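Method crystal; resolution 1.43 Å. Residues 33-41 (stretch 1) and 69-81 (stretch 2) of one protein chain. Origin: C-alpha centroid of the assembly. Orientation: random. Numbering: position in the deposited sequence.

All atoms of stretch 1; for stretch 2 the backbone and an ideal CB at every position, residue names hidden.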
# COMPACT_ATOMS: atom_id res chain seq x y z
N ALA A 33 3.78 28.53 -2.71
CA ALA A 33 2.83 27.64 -3.39
C ALA A 33 1.72 28.46 -4.04
O ALA A 33 1.04 29.23 -3.35
CB ALA A 33 2.22 26.69 -2.36
N PHE A 34 1.51 28.30 -5.35
CA PHE A 34 2.28 27.45 -6.28
C PHE A 34 2.30 28.16 -7.63
O PHE A 34 1.29 28.73 -8.04
CB PHE A 34 1.53 26.15 -6.59
CG PHE A 34 1.64 25.09 -5.54
CD1 PHE A 34 2.86 24.49 -5.26
CD2 PHE A 34 0.51 24.64 -4.87
CE1 PHE A 34 2.95 23.48 -4.30
CE2 PHE A 34 0.59 23.63 -3.91
CZ PHE A 34 1.81 23.06 -3.63
N GLY A 35 3.41 28.08 -8.35
CA GLY A 35 3.36 28.31 -9.78
C GLY A 35 2.71 27.13 -10.49
O GLY A 35 2.59 26.03 -9.95
N HIS A 36 2.23 27.38 -11.72
CA HIS A 36 1.60 26.35 -12.53
C HIS A 36 2.34 26.21 -13.86
O HIS A 36 3.17 27.04 -14.21
CB HIS A 36 0.12 26.68 -12.77
CG HIS A 36 -0.67 26.86 -11.51
ND1 HIS A 36 -1.74 27.72 -11.43
CD2 HIS A 36 -0.54 26.29 -10.29
CE1 HIS A 36 -2.24 27.68 -10.20
NE2 HIS A 36 -1.53 26.82 -9.50
N VAL A 37 2.02 25.14 -14.59
CA VAL A 37 2.62 24.86 -15.89
C VAL A 37 1.56 25.03 -16.97
O VAL A 37 0.50 24.39 -16.91
CB VAL A 37 3.24 23.45 -15.96
CG1 VAL A 37 3.72 23.14 -17.38
CG2 VAL A 37 4.39 23.33 -14.97
N ARG A 38 1.82 25.90 -17.94
CA ARG A 38 0.98 26.05 -19.11
C ARG A 38 1.90 26.26 -20.30
O ARG A 38 2.88 27.00 -20.21
CB ARG A 38 0.04 27.26 -18.99
CG ARG A 38 -0.98 27.16 -17.88
CD ARG A 38 -2.07 28.22 -18.03
NE ARG A 38 -1.62 29.55 -17.62
CZ ARG A 38 -1.47 29.94 -16.35
NH1 ARG A 38 -1.72 29.10 -15.35
NH2 ARG A 38 -1.07 31.17 -16.09
N GLU A 39 1.58 25.60 -21.42
CA GLU A 39 2.38 25.71 -22.64
C GLU A 39 3.85 25.38 -22.37
O GLU A 39 4.77 26.02 -22.88
CB GLU A 39 2.22 27.09 -23.30
CG GLU A 39 0.78 27.45 -23.62
CD GLU A 39 0.65 28.85 -24.20
OE1 GLU A 39 1.06 29.05 -25.36
OE2 GLU A 39 0.15 29.75 -23.49
N ASP A 40 4.06 24.37 -21.52
CA ASP A 40 5.39 23.86 -21.17
C ASP A 40 6.22 24.86 -20.38
O ASP A 40 7.43 24.68 -20.26
CB ASP A 40 6.18 23.37 -22.39
CG ASP A 40 5.56 22.15 -23.08
OD1 ASP A 40 4.61 21.54 -22.55
OD2 ASP A 40 6.05 21.78 -24.18
N ARG A 41 5.62 25.89 -19.80
CA ARG A 41 6.36 26.92 -19.08
C ARG A 41 5.75 27.18 -17.70
O ARG A 41 4.53 27.15 -17.52
CB ARG A 41 6.44 28.23 -19.89
CG ARG A 41 7.28 28.08 -21.15
CD ARG A 41 7.39 29.37 -21.97
NE ARG A 41 8.06 29.08 -23.24
CZ ARG A 41 9.36 29.23 -23.46
NH1 ARG A 41 10.15 29.72 -22.51
NH2 ARG A 41 9.87 28.89 -24.64
N UNK A 69 6.46 24.78 -7.84
CA UNK A 69 5.72 24.69 -9.10
C UNK A 69 5.00 23.36 -9.11
O UNK A 69 5.64 22.31 -9.05
CB UNK A 69 6.64 24.83 -10.31
N UNK A 70 3.67 23.41 -9.19
CA UNK A 70 2.89 22.18 -9.27
C UNK A 70 1.91 22.05 -8.14
O UNK A 70 1.07 22.93 -7.94
CB UNK A 70 3.82 20.96 -9.28
N UNK A 71 2.02 20.96 -7.38
CA UNK A 71 1.04 20.62 -6.36
C UNK A 71 0.08 19.56 -6.86
O UNK A 71 0.04 19.22 -8.04
CB UNK A 71 0.27 21.87 -5.92
N UNK A 72 -0.71 19.03 -5.93
CA UNK A 72 -1.64 17.97 -6.28
C UNK A 72 -2.66 18.46 -7.30
O UNK A 72 -3.32 19.48 -7.10
CB UNK A 72 -2.35 17.45 -5.03
N UNK A 73 -2.76 17.72 -8.41
CA UNK A 73 -3.67 17.95 -9.54
C UNK A 73 -3.20 19.03 -10.51
O UNK A 73 -3.93 19.35 -11.45
CB UNK A 73 -5.05 18.33 -9.01
N UNK A 74 -2.00 19.57 -10.32
CA UNK A 74 -1.45 20.53 -11.26
C UNK A 74 -0.84 19.78 -12.43
O UNK A 74 0.11 19.02 -12.25
CB UNK A 74 -0.41 21.43 -10.59
N UNK A 75 -1.38 20.00 -13.63
CA UNK A 75 -0.95 19.26 -14.79
C UNK A 75 0.12 19.97 -15.60
O UNK A 75 0.65 21.01 -15.21
CB UNK A 75 -2.16 18.97 -15.68
N UNK A 76 0.44 19.37 -16.74
CA UNK A 76 1.39 19.94 -17.68
C UNK A 76 2.79 19.39 -17.61
O UNK A 76 3.59 19.65 -18.52
CB UNK A 76 1.45 21.45 -17.47
N UNK A 77 3.12 18.61 -16.57
CA UNK A 77 4.50 18.17 -16.36
C UNK A 77 4.89 17.05 -17.30
O UNK A 77 5.96 17.09 -17.91
CB UNK A 77 4.70 17.72 -14.91
N UNK A 78 4.08 15.98 -17.38
CA UNK A 78 4.42 14.90 -18.29
C UNK A 78 4.52 15.41 -19.72
O UNK A 78 5.42 15.02 -20.48
CB UNK A 78 3.39 13.78 -18.20
N UNK A 79 3.61 16.30 -20.10
CA UNK A 79 3.64 16.91 -21.44
C UNK A 79 4.94 17.69 -21.66
O UNK A 79 5.64 17.48 -22.67
CB UNK A 79 2.44 17.84 -21.63
N UNK A 80 5.29 18.57 -20.73
CA UNK A 80 6.51 19.37 -20.88
C UNK A 80 7.75 18.49 -20.89
O UNK A 80 8.67 18.70 -21.68
CB UNK A 80 6.61 20.40 -19.76
N UNK A 81 7.79 17.48 -20.01
CA UNK A 81 8.99 16.67 -19.92
C UNK A 81 9.16 15.73 -21.11
O UNK A 81 10.25 15.17 -21.28
CB UNK A 81 8.97 15.86 -18.62

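Position 69 pairs with G35 in a parallel bridge, its CA 3.5 Å from G35 O in a CA-H...O contact. CA-to-CB points to the face of the sheet where the ideal CB lies 5.4 Å from V37 CG2. A medium apolar side chain, valine, isoleucine or leucine, would suit. The residue is V69, whose CG1 packs 3.9 Å from V37 CG2.

At position 70 the backbone amide gives the hydrogen bond that joins the stretches, from N to G35 O at 2.9 Å. The phi/psi of 120/-123 would jam a CB against the preceding carbonyl oxygen, so glycine is called for. It is G70, and its O lies over a face of the F34 ring, 3.3 Å from F34 CG.

Position 71 points its ideal CB toward F34, only 2.7 Å from F34 CE2, a clash; phi of 100° independently calls for glycine. G71 lets its CA sit over the ring face, 3.9 Å from the centroid of F34, in a CH-pi contact. It also opens a type II turn.

Positions 72 and 73 form the middle of that turn and meet nothing of stretch 1, which leaves the choice wide, although the positive phi at 73 favours glycine or asparagine. They are W72 and S73.

Position 74 points toward stretch 1, but its ideal CB stays 4.9 Å from H36 CD2; a small residue would fit, and it is A74. Position 75 points away with room for a CB, so many residues would do. G75 acts through its O, 3.6 Å from V37 CB and 2.8 Å from water 1, which accepts from V37 N at 2.8 Å.

At position 76 an ideal CB would come 2.8 Å from V37 CG1, and phi of 99° also demands glycine. G76 is the helix N-cap residue; its O accepts from water 2 at 2.9 Å, and that water also donates to D40 OD1 at 2.7 Å.

Position 77 starts away from stretch 1, so only a long side chain could return. F77 does: V37 CG2 lies over its ring, 4.1 Å from the centroid.

Positions 78 and 81 do not reach stretch 1, which sets no limit on them, so most residues would do; they are S78 and A81. Position 79 faces the D40 carboxylate, its ideal CB 4.4 Å from D40 OD1, so a basic or polar group might be expected. It is nevertheless E79, whose O shares water 3 with D40 OD2 (2.8 and 2.7 Å).

Position 80, with its CB 3.6 Å from D40 OD1, favours a small residue: A80.

Stretch 2 69-81: VGGWSAGGFSEAA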
# COMPACT_ATOMS: atom_id res chain seq x y z
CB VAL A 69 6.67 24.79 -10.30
CG1 VAL A 69 5.90 24.62 -11.61
CG2 VAL A 69 7.40 26.14 -10.29
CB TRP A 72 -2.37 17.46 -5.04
CG TRP A 72 -3.28 16.30 -5.33
CD1 TRP A 72 -4.65 16.33 -5.44
CD2 TRP A 72 -2.89 14.95 -5.58
NE1 TRP A 72 -5.13 15.07 -5.72
CE2 TRP A 72 -4.07 14.21 -5.82
CE3 TRP A 72 -1.67 14.30 -5.62
CZ2 TRP A 72 -4.05 12.84 -6.09
CZ3 TRP A 72 -1.64 12.94 -5.90
CH2 TRP A 72 -2.83 12.22 -6.13
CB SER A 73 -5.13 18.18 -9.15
OG SER A 73 -5.62 17.08 -8.40
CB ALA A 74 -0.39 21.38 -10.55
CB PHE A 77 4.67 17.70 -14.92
CG PHE A 77 4.72 18.81 -13.92
CD1 PHE A 77 5.88 19.54 -13.72
CD2 PHE A 77 3.61 19.10 -13.14
CE1 PHE A 77 5.92 20.55 -12.77
CE2 PHE A 77 3.64 20.12 -12.20
CZ PHE A 77 4.80 20.84 -12.01
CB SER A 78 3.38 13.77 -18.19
OG SER A 78 3.65 12.71 -19.09
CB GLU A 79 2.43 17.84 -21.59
CG GLU A 79 1.06 17.15 -21.47
CD GLU A 79 0.47 17.19 -20.06
OE1 GLU A 79 1.23 17.09 -19.07
OE2 GLU A 79 -0.77 17.33 -19.96
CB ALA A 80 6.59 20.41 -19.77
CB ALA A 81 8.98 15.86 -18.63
O HOH W 1 0.33 23.17 -13.42
O HOH W 2 2.89 21.64 -20.48
O HOH W 3 6.41 19.14 -24.85
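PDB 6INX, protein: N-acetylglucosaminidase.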